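Local coordinates for aminotransferase, class I and II (Erwinia tasmaniensis, PDB 5Z0Q), which belongs to the class I and II aminotransferase family, whose members share the fold type I architecture of many pyridoxal-phosphate enzymes, and binds pyridoxal-5'-phosphate, at residues T69-I78 against I89-L97; Q149-S157 against T180-Q190. All coordinates share one frame; numbering follows the deposited sequence.

Interaction 1. Residues T69-I78 against I89-L97; sequences TSEALAEVAI and IQPEWLVFL
Phe96 and Leu94 on an outermost strand of the large mixed sheet pack against Leu73 and Ala74 of the helix that precedes it in the chain, in an apolar helix-on-sheet contact near the protein surface. The axes of helix 71-78 and strand 94-97 run at 121° to each other, 10.5 Å apart at their closest. Ala74 meets the Phe96 ring at its edge, CB lying 3.7 Å from CZ, while Leu73 CD2 comes obliquely to Phe96 CE1 at 3.6 Å, the leucine and the ring lying alongside and pointing opposite ways. The methyl of Ala74 also touches Leu94 CD1. Further along the helix, Ile78 sends CD1 to Pro91 CG (3.8 Å), crossing the proline at about a right angle, and packs CG1 on Ile89 CB. CG1 of Ile78 stands anti to its carbonyl carbon (chi1 -69°), a turn that carries CD1 across to the 89-91 chain. Ser70 caps the helix start, its OG accepting from Leu73 N at 2.8 Å. Helix 276-288 flanks this end through Tyr279, which touches Thr69, Ser70 and Leu73, while strand 250-253 pairs with 94-97 and lays Leu251 against Phe96 and Ala77.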
loop_
_atom_site.group_PDB
_atom_site.type_symbol
_atom_site.label_atom_id
_atom_site.label_comp_id
_atom_site.label_asym_id
_atom_site.label_seq_id
_atom_site.Cartn_x
_atom_site.Cartn_y
_atom_site.Cartn_z
ATOM N N THR A 69 -7.987 10.551 4.091
ATOM C CA THR A 69 -8.726 9.380 4.537
ATOM C C THR A 69 -10.224 9.636 4.428
ATOM O O THR A 69 -10.707 10.732 4.724
ATOM C CB THR A 69 -8.352 9.024 5.975
ATOM O OG1 THR A 69 -8.643 10.132 6.836
ATOM C CG2 THR A 69 -6.869 8.689 6.069
ATOM N N SER A 70 -10.956 8.615 3.992
ATOM C CA SER A 70 -12.380 8.757 3.705
ATOM C C SER A 70 -13.162 8.928 5.000
ATOM O O SER A 70 -13.220 8.011 5.826
ATOM C CB SER A 70 -12.879 7.544 2.927
ATOM O OG SER A 70 -14.293 7.539 2.846
ATOM N N GLU A 71 -13.765 10.104 5.183
ATOM C CA GLU A 71 -14.714 10.274 6.276
ATOM C C GLU A 71 -15.973 9.450 6.045
ATOM O O GLU A 71 -16.619 9.021 7.008
ATOM C CB GLU A 71 -15.071 11.751 6.447
ATOM C CG GLU A 71 -14.078 12.544 7.281
ATOM C CD GLU A 71 -14.441 14.015 7.378
ATOM O OE1 GLU A 71 -14.642 14.651 6.321
ATOM O OE2 GLU A 71 -14.533 14.534 8.510
ATOM N N ALA A 72 -16.334 9.218 4.780
ATOM C CA ALA A 72 -17.509 8.408 4.479
ATOM C C ALA A 72 -17.290 6.951 4.868
ATOM O O ALA A 72 -18.202 6.302 5.393
ATOM C CB ALA A 72 -17.859 8.522 2.996
ATOM N N LEU A 73 -16.090 6.420 4.617
ATOM C CA LEU A 73 -15.798 5.042 5.002
ATOM C C LEU A 73 -15.820 4.877 6.516
ATOM O O LEU A 73 -16.365 3.893 7.033
ATOM C CB LEU A 73 -14.445 4.614 4.435
ATOM C CG LEU A 73 -13.945 3.224 4.839
ATOM C CD1 LEU A 73 -14.944 2.154 4.433
ATOM C CD2 LEU A 73 -12.582 2.948 4.223
ATOM N N ALA A 74 -15.234 5.829 7.246
ATOM C CA ALA A 74 -15.265 5.767 8.703
ATOM C C ALA A 74 -16.687 5.862 9.235
ATOM O O ALA A 74 -17.020 5.226 10.242
ATOM C CB ALA A 74 -14.397 6.878 9.293
ATOM N N GLU A 75 -17.541 6.642 8.570
ATOM C CA GLU A 75 -18.923 6.782 9.015
ATOM C C GLU A 75 -19.709 5.498 8.780
ATOM O O GLU A 75 -20.425 5.024 9.671
ATOM C CB GLU A 75 -19.582 7.962 8.300
ATOM C CG GLU A 75 -21.046 8.184 8.652
ATOM C CD GLU A 75 -21.983 7.823 7.513
ATOM O OE1 GLU A 75 -22.408 6.650 7.437
ATOM O OE2 GLU A 75 -22.287 8.711 6.688
ATOM N N VAL A 76 -19.585 4.915 7.585
ATOM C CA VAL A 76 -20.343 3.707 7.276
ATOM C C VAL A 76 -19.800 2.512 8.050
ATOM O O VAL A 76 -20.545 1.573 8.356
ATOM C CB VAL A 76 -20.349 3.452 5.756
ATOM C CG1 VAL A 76 -18.953 3.117 5.253
ATOM C CG2 VAL A 76 -21.326 2.342 5.410
ATOM N N ALA A 77 -18.509 2.524 8.390
ATOM C CA ALA A 77 -17.955 1.439 9.192
ATOM C C ALA A 77 -18.502 1.472 10.613
ATOM O O ALA A 77 -18.814 0.423 11.188
ATOM C CB ALA A 77 -16.428 1.512 9.202
ATOM N N ILE A 78 -18.635 2.666 11.191
ATOM C CA ILE A 78 -19.174 2.785 12.543
ATOM C C ILE A 78 -20.637 2.357 12.574
ATOM O O ILE A 78 -21.064 1.611 13.464
ATOM C CB ILE A 78 -18.991 4.221 13.067
ATOM C CG1 ILE A 78 -17.508 4.515 13.307
ATOM C CG2 ILE A 78 -19.793 4.438 14.339
ATOM C CD1 ILE A 78 -17.235 5.922 13.782
ATOM N N ILE A 89 -18.506 2.247 17.843
ATOM C CA ILE A 89 -17.106 2.538 17.560
ATOM C C ILE A 89 -16.878 4.037 17.690
ATOM O O ILE A 89 -17.639 4.837 17.133
ATOM C CB ILE A 89 -16.704 2.046 16.159
ATOM C CG1 ILE A 89 -16.805 0.525 16.077
ATOM C CG2 ILE A 89 -15.294 2.499 15.810
ATOM C CD1 ILE A 89 -15.821 -0.181 16.965
ATOM N N GLN A 90 -15.831 4.414 18.422
ATOM C CA GLN A 90 -15.408 5.808 18.421
ATOM C C GLN A 90 -14.572 6.094 17.176
ATOM O O GLN A 90 -13.751 5.263 16.776
ATOM C CB GLN A 90 -14.605 6.131 19.678
ATOM C CG GLN A 90 -15.341 7.032 20.654
ATOM C CD GLN A 90 -16.762 6.569 20.909
ATOM O OE1 GLN A 90 -16.989 5.516 21.506
ATOM N NE2 GLN A 90 -17.730 7.353 20.448
ATOM N N PRO A 91 -14.763 7.255 16.544
ATOM C CA PRO A 91 -14.068 7.513 15.270
ATOM C C PRO A 91 -12.552 7.483 15.374
ATOM O O PRO A 91 -11.888 7.003 14.447
ATOM C CB PRO A 91 -14.585 8.904 14.873
ATOM C CG PRO A 91 -15.903 9.026 15.563
ATOM C CD PRO A 91 -15.731 8.314 16.873
ATOM N N GLU A 92 -11.979 7.972 16.476
ATOM C CA GLU A 92 -10.525 8.004 16.589
ATOM C C GLU A 92 -9.916 6.623 16.806
ATOM O O GLU A 92 -8.686 6.503 16.793
ATOM C CB GLU A 92 -10.095 8.944 17.721
ATOM C CG GLU A 92 -10.467 8.484 19.122
ATOM C CD GLU A 92 -11.859 8.923 19.536
ATOM O OE1 GLU A 92 -12.629 9.379 18.664
ATOM O OE2 GLU A 92 -12.181 8.815 20.738
ATOM N N TRP A 93 -10.734 5.587 17.004
ATOM C CA TRP A 93 -10.209 4.231 17.118
ATOM C C TRP A 93 -9.737 3.680 15.780
ATOM O O TRP A 93 -8.959 2.720 15.761
ATOM C CB TRP A 93 -11.270 3.291 17.695
ATOM C CG TRP A 93 -11.688 3.599 19.097
ATOM C CD1 TRP A 93 -11.173 4.559 19.918
ATOM C CD2 TRP A 93 -12.715 2.939 19.846
ATOM N NE1 TRP A 93 -11.817 4.537 21.133
ATOM C CE2 TRP A 93 -12.767 3.550 21.113
ATOM C CE3 TRP A 93 -13.595 1.888 19.567
ATOM C CZ2 TRP A 93 -13.664 3.148 22.100
ATOM C CZ3 TRP A 93 -14.484 1.489 20.548
ATOM C CH2 TRP A 93 -14.512 2.117 21.797
ATOM N N LEU A 94 -10.185 4.259 14.671
ATOM C CA LEU A 94 -9.932 3.685 13.358
ATOM C C LEU A 94 -8.555 4.074 12.838
ATOM O O LEU A 94 -8.095 5.203 13.026
ATOM C CB LEU A 94 -11.008 4.134 12.368
ATOM C CG LEU A 94 -12.445 3.754 12.728
ATOM C CD1 LEU A 94 -13.414 4.262 11.676
ATOM C CD2 LEU A 94 -12.575 2.250 12.895
ATOM N N VAL A 95 -7.896 3.117 12.185
ATOM C CA VAL A 95 -6.639 3.338 11.476
ATOM C C VAL A 95 -6.755 2.598 10.151
ATOM O O VAL A 95 -6.838 1.365 10.132
ATOM C CB VAL A 95 -5.413 2.848 12.263
ATOM C CG1 VAL A 95 -4.153 3.007 11.428
ATOM C CG2 VAL A 95 -5.275 3.603 13.575
ATOM N N PHE A 96 -6.769 3.339 9.045
ATOM C CA PHE A 96 -6.953 2.734 7.734
ATOM C C PHE A 96 -5.632 2.205 7.190
ATOM O O PHE A 96 -4.582 2.838 7.336
ATOM C CB PHE A 96 -7.562 3.745 6.764
ATOM C CG PHE A 96 -8.930 4.217 7.165
ATOM C CD1 PHE A 96 -10.028 3.381 7.044
ATOM C CD2 PHE A 96 -9.119 5.494 7.665
ATOM C CE1 PHE A 96 -11.290 3.809 7.416
ATOM C CE2 PHE A 96 -10.377 5.930 8.037
ATOM C CZ PHE A 96 -11.464 5.087 7.912
ATOM N N LEU A 97 -5.692 1.039 6.556
ATOM C CA LEU A 97 -4.515 0.323 6.091
ATOM C C LEU A 97 -4.747 -0.185 4.678
ATOM O O LEU A 97 -5.896 -0.404 4.275
ATOM C CB LEU A 97 -4.184 -0.863 7.012
ATOM C CG LEU A 97 -3.859 -0.537 8.470
ATOM C CD1 LEU A 97 -4.060 -1.764 9.344
ATOM C CD2 LEU A 97 -2.435 -0.017 8.592
#

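Interaction 2. Residues Q149-S157 against T180-Q190; sequences QRWVLDLDS and TVYRRKELEAQ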
loop_
_atom_site.group_PDB
_atom_site.type_symbol
_atom_site.label_atom_id
_atom_site.label_comp_id
_atom_site.label_asym_id
_atom_site.label_seq_id
_atom_site.Cartn_x
_atom_site.Cartn_y
_atom_site.Cartn_z
ATOM N N GLN A 149 -18.753 -31.950 14.799
ATOM C CA GLN A 149 -18.605 -31.535 13.403
ATOM C C GLN A 149 -18.235 -30.058 13.299
ATOM O O GLN A 149 -18.682 -29.348 12.397
ATOM C CB GLN A 149 -19.871 -31.838 12.598
ATOM C CG GLN A 149 -20.235 -33.311 12.545
ATOM C CD GLN A 149 -21.531 -33.562 11.799
ATOM O OE1 GLN A 149 -21.529 -34.100 10.692
ATOM N NE2 GLN A 149 -22.648 -33.175 12.404
ATOM N N ARG A 150 -17.416 -29.588 14.240
ATOM C CA ARG A 150 -16.932 -28.216 14.243
ATOM C C ARG A 150 -15.485 -28.188 14.707
ATOM O O ARG A 150 -15.094 -28.954 15.594
ATOM C CB ARG A 150 -17.771 -27.313 15.154
ATOM C CG ARG A 150 -19.188 -27.056 14.680
ATOM C CD ARG A 150 -19.621 -25.660 15.086
ATOM N NE ARG A 150 -18.993 -25.248 16.338
ATOM C CZ ARG A 150 -19.024 -24.011 16.818
ATOM N NH1 ARG A 150 -19.655 -23.056 16.149
ATOM N NH2 ARG A 150 -18.422 -23.726 17.964
ATOM N N TRP A 151 -14.699 -27.295 14.113
ATOM C CA TRP A 151 -13.313 -27.082 14.517
ATOM C C TRP A 151 -13.291 -26.038 15.628
ATOM O O TRP A 151 -13.517 -24.849 15.377
ATOM C CB TRP A 151 -12.463 -26.646 13.329
ATOM C CG TRP A 151 -12.205 -27.746 12.351
ATOM C CD1 TRP A 151 -12.742 -27.880 11.106
ATOM C CD2 TRP A 151 -11.350 -28.880 12.544
ATOM N NE1 TRP A 151 -12.268 -29.023 10.506
ATOM C CE2 TRP A 151 -11.413 -29.656 11.370
ATOM C CE3 TRP A 151 -10.536 -29.313 13.596
ATOM C CZ2 TRP A 151 -10.692 -30.839 11.216
ATOM C CZ3 TRP A 151 -9.821 -30.488 13.442
ATOM C CH2 TRP A 151 -9.904 -31.237 12.261
ATOM N N VAL A 152 -13.021 -26.481 16.851
ATOM C CA VAL A 152 -13.029 -25.608 18.015
ATOM C C VAL A 152 -11.600 -25.405 18.504
ATOM O O VAL A 152 -10.694 -26.199 18.228
ATOM C CB VAL A 152 -13.923 -26.165 19.144
ATOM C CG1 VAL A 152 -15.356 -26.315 18.659
ATOM C CG2 VAL A 152 -13.383 -27.496 19.641
ATOM N N LEU A 153 -11.404 -24.317 19.242
ATOM C CA LEU A 153 -10.111 -23.960 19.809
ATOM C C LEU A 153 -10.177 -24.064 21.326
ATOM O O LEU A 153 -11.085 -23.505 21.952
ATOM C CB LEU A 153 -9.702 -22.546 19.391
ATOM C CG LEU A 153 -8.393 -22.019 19.982
ATOM C CD1 LEU A 153 -7.228 -22.922 19.607
ATOM C CD2 LEU A 153 -8.140 -20.593 19.522
ATOM N N ASP A 154 -9.216 -24.773 21.912
ATOM C CA ASP A 154 -9.148 -24.995 23.355
ATOM C C ASP A 154 -7.794 -24.488 23.844
ATOM O O ASP A 154 -6.882 -25.271 24.116
ATOM C CB ASP A 154 -9.359 -26.484 23.685
ATOM C CG ASP A 154 -9.627 -26.725 25.157
ATOM O OD1 ASP A 154 -9.745 -25.737 25.912
ATOM O OD2 ASP A 154 -9.724 -27.904 25.557
ATOM N N LEU A 155 -7.667 -23.162 23.949
ATOM C CA LEU A 155 -6.416 -22.571 24.416
ATOM C C LEU A 155 -6.119 -22.944 25.863
ATOM O O LEU A 155 -4.950 -22.987 26.262
ATOM C CB LEU A 155 -6.464 -21.050 24.263
ATOM C CG LEU A 155 -6.403 -20.485 22.842
ATOM C CD1 LEU A 155 -6.788 -19.014 22.834
ATOM C CD2 LEU A 155 -5.014 -20.680 22.246
ATOM N N ASP A 156 -7.156 -23.217 26.657
ATOM C CA ASP A 156 -6.946 -23.542 28.064
ATOM C C ASP A 156 -6.258 -24.889 28.235
ATOM O O ASP A 156 -5.581 -25.114 29.244
ATOM C CB ASP A 156 -8.281 -23.527 28.807
ATOM C CG ASP A 156 -9.125 -22.314 28.461
ATOM O OD1 ASP A 156 -9.670 -22.273 27.336
ATOM O OD2 ASP A 156 -9.240 -21.402 29.308
ATOM N N SER A 157 -6.411 -25.793 27.269
ATOM C CA SER A 157 -5.742 -27.087 27.312
ATOM C C SER A 157 -4.280 -27.010 26.887
ATOM O O SER A 157 -3.629 -28.053 26.765
ATOM C CB SER A 157 -6.485 -28.097 26.434
ATOM O OG SER A 157 -6.384 -27.757 25.062
ATOM N N THR A 180 -14.982 -21.723 10.946
ATOM C CA THR A 180 -15.747 -21.763 12.182
ATOM C C THR A 180 -16.125 -20.356 12.627
ATOM O O THR A 180 -15.277 -19.459 12.675
ATOM C CB THR A 180 -14.943 -22.459 13.281
ATOM O OG1 THR A 180 -14.693 -23.817 12.902
ATOM C CG2 THR A 180 -15.707 -22.433 14.598
ATOM N N VAL A 181 -17.402 -20.168 12.944
ATOM C CA VAL A 181 -17.901 -18.941 13.553
ATOM C C VAL A 181 -17.962 -19.179 15.057
ATOM O O VAL A 181 -18.812 -19.934 15.541
ATOM C CB VAL A 181 -19.273 -18.547 12.994
ATOM C CG1 VAL A 181 -19.829 -17.348 13.749
ATOM C CG2 VAL A 181 -19.175 -18.251 11.505
ATOM N N TYR A 182 -17.061 -18.542 15.800
ATOM C CA TYR A 182 -16.976 -18.783 17.234
ATOM C C TYR A 182 -18.188 -18.208 17.955
ATOM O O TYR A 182 -18.615 -17.081 17.689
ATOM C CB TYR A 182 -15.689 -18.185 17.800
ATOM C CG TYR A 182 -14.442 -18.912 17.354
ATOM C CD1 TYR A 182 -14.039 -20.084 17.981
ATOM C CD2 TYR A 182 -13.670 -18.430 16.306
ATOM C CE1 TYR A 182 -12.902 -20.756 17.576
ATOM C CE2 TYR A 182 -12.530 -19.095 15.895
ATOM C CZ TYR A 182 -12.151 -20.257 16.533
ATOM O OH TYR A 182 -11.018 -20.923 16.126
ATOM N N ARG A 183 -18.743 -18.996 18.874
ATOM C CA ARG A 183 -19.903 -18.586 19.650
ATOM C C ARG A 183 -19.477 -17.655 20.784
ATOM O O ARG A 183 -18.291 -17.404 21.010
ATOM C CB ARG A 183 -20.640 -19.810 20.189
ATOM C CG ARG A 183 -21.193 -20.736 19.116
ATOM C CD ARG A 183 -22.266 -20.055 18.281
ATOM N NE ARG A 183 -22.906 -20.991 17.360
ATOM C CZ ARG A 183 -22.465 -21.255 16.134
ATOM N NH1 ARG A 183 -21.379 -20.650 15.674
ATOM N NH2 ARG A 183 -23.111 -22.124 15.367
ATOM N N ARG A 184 -20.469 -17.142 21.516
ATOM C CA ARG A 184 -20.180 -16.176 22.571
ATOM C C ARG A 184 -19.459 -16.829 23.745
ATOM O O ARG A 184 -18.563 -16.223 24.342
ATOM C CB ARG A 184 -21.470 -15.504 23.036
ATOM C CG ARG A 184 -21.239 -14.265 23.880
ATOM C CD ARG A 184 -22.506 -13.442 24.039
ATOM N NE ARG A 184 -22.225 -12.165 24.686
ATOM C CZ ARG A 184 -21.938 -11.044 24.033
ATOM N NH1 ARG A 184 -21.901 -11.037 22.707
ATOM N NH2 ARG A 184 -21.690 -9.928 24.704
ATOM N N LYS A 185 -19.838 -18.063 24.091
ATOM C CA LYS A 185 -19.166 -18.760 25.183
ATOM C C LYS A 185 -17.721 -19.087 24.832
ATOM O O LYS A 185 -16.853 -19.083 25.712
ATOM C CB LYS A 185 -19.926 -20.038 25.542
ATOM C CG LYS A 185 -21.326 -19.802 26.093
ATOM C CD LYS A 185 -21.294 -19.383 27.555
ATOM C CE LYS A 185 -20.849 -20.532 28.448
ATOM N NZ LYS A 185 -20.952 -20.186 29.893
ATOM N N GLU A 186 -17.443 -19.367 23.558
ATOM C CA GLU A 186 -16.082 -19.687 23.147
ATOM C C GLU A 186 -15.208 -18.440 23.104
ATOM O O GLU A 186 -14.018 -18.503 23.430
ATOM C CB GLU A 186 -16.095 -20.383 21.786
ATOM C CG GLU A 186 -17.170 -21.451 21.655
ATOM C CD GLU A 186 -17.081 -22.216 20.350
ATOM O OE1 GLU A 186 -16.576 -23.358 20.364
ATOM O OE2 GLU A 186 -17.512 -21.673 19.309
ATOM N N LEU A 187 -15.780 -17.301 22.706
ATOM C CA LEU A 187 -15.018 -16.056 22.708
ATOM C C LEU A 187 -14.704 -15.603 24.127
ATOM O O LEU A 187 -13.601 -15.116 24.400
ATOM C CB LEU A 187 -15.783 -14.969 21.955
ATOM C CG LEU A 187 -15.862 -15.130 20.435
ATOM C CD1 LEU A 187 -16.756 -14.064 19.825
ATOM C CD2 LEU A 187 -14.470 -15.081 19.821
ATOM N N GLU A 188 -15.661 -15.755 25.046
ATOM C CA GLU A 188 -15.409 -15.390 26.435
ATOM C C GLU A 188 -14.384 -16.314 27.077
ATOM O O GLU A 188 -13.709 -15.918 28.034
ATOM C CB GLU A 188 -16.715 -15.399 27.228
ATOM C CG GLU A 188 -17.702 -14.323 26.795
ATOM C CD GLU A 188 -18.957 -14.298 27.645
ATOM O OE1 GLU A 188 -19.139 -15.221 28.469
ATOM O OE2 GLU A 188 -19.760 -13.353 27.492
ATOM N N ALA A 189 -14.251 -17.540 26.569
ATOM C CA ALA A 189 -13.183 -18.417 27.036
ATOM C C ALA A 189 -11.827 -17.940 26.531
ATOM O O ALA A 189 -10.843 -17.939 27.282
ATOM C CB ALA A 189 -13.447 -19.855 26.593
ATOM N N GLN A 190 -11.756 -17.533 25.262
ATOM C CA GLN A 190 -10.519 -16.974 24.731
ATOM C C GLN A 190 -10.164 -15.659 25.413
ATOM O O GLN A 190 -8.980 -15.335 25.555
ATOM C CB GLN A 190 -10.641 -16.778 23.220
ATOM C CG GLN A 190 -10.952 -18.055 22.459
ATOM C CD GLN A 190 -11.335 -17.797 21.015
ATOM O OE1 GLN A 190 -11.487 -16.649 20.597
ATOM N NE2 GLN A 190 -11.494 -18.867 20.245
#
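The edge-strand region around 151-152 of the large mixed sheet meets the loop 180-183 and the first turn of helix 184-197: a salt bridge reaches the helix and a hydrogen bond the loop. Arg150 NH2 lies 2.6 Å from Glu186 OE2, which it meets on the syn side; the nitrogen stands 33° out of the carboxylate plane, while the oxygen lies near the plane of the guanidinium, and the two planar groups are turned only 22° from one another. The same oxygen uses its anti lone pair to accept from Arg183 N at 3.0 Å, in an almost straight bond (178°), so two donors grip it and fix the carboxylate. Arg183 is the N-cap residue, and Glu186, three places on, returns its side chain to the N-cap amide, as in the second half of a capping box. Two kinks in the Arg150 chain, at chi2 and chi3, bring its guanidinium here, with Thr180 CG2 over one face. Its NH1 also makes a weak bond to Val181 O and sits over a face of the Arg183 guanidinium, the two planes nearly perpendicular. Glu323 forms salt bridges with both arginines, so the two guanidinium groups gather round one carboxylate. Thr180 OG1 donates to Trp151 O (2.9 Å) in the carbonyl plane, on a lone pair. Farther along both segments, toward Gln190, the contact turns apolar: Leu153 CB comes obliquely to the hydroxyl end of Tyr182, 3.9 Å from OH, and Leu153 CD2 meets Gln190 NE2 at 3.8 Å, the two side chains crossing at about a right angle. That amide nitrogen lies 3.5 Å above the Tyr182 ring, offset toward its rim. Leu153 and Leu155 continue inward onto strands 139-146 and 117-122, and Asp156 turns its carboxylate to Arg196 in a salt bridge.

In the fold
Both interactions reach the eight-stranded mixed sheet of this chain, at its two ends: interaction 1 involves strand 94-97 and interaction 2 strand 151-152, the outermost strands within the chain. Their centres are 29 Å apart and their nearest atoms about 14 Å, so they do not touch. They follow in series, 69-97 closing before 149-190 opens. Each joins a border strand to a helix, 71-83 in the first and 184-197 in the second. Pyridoxal-5'-phosphate lies about 13 Å from the side chain of Phe96 and about 11 Å from that of Tyr182; the contacts lie at opposite borders of the sheet, and none of their residues is among those around the cofactor, such as Asp204 and Lys240.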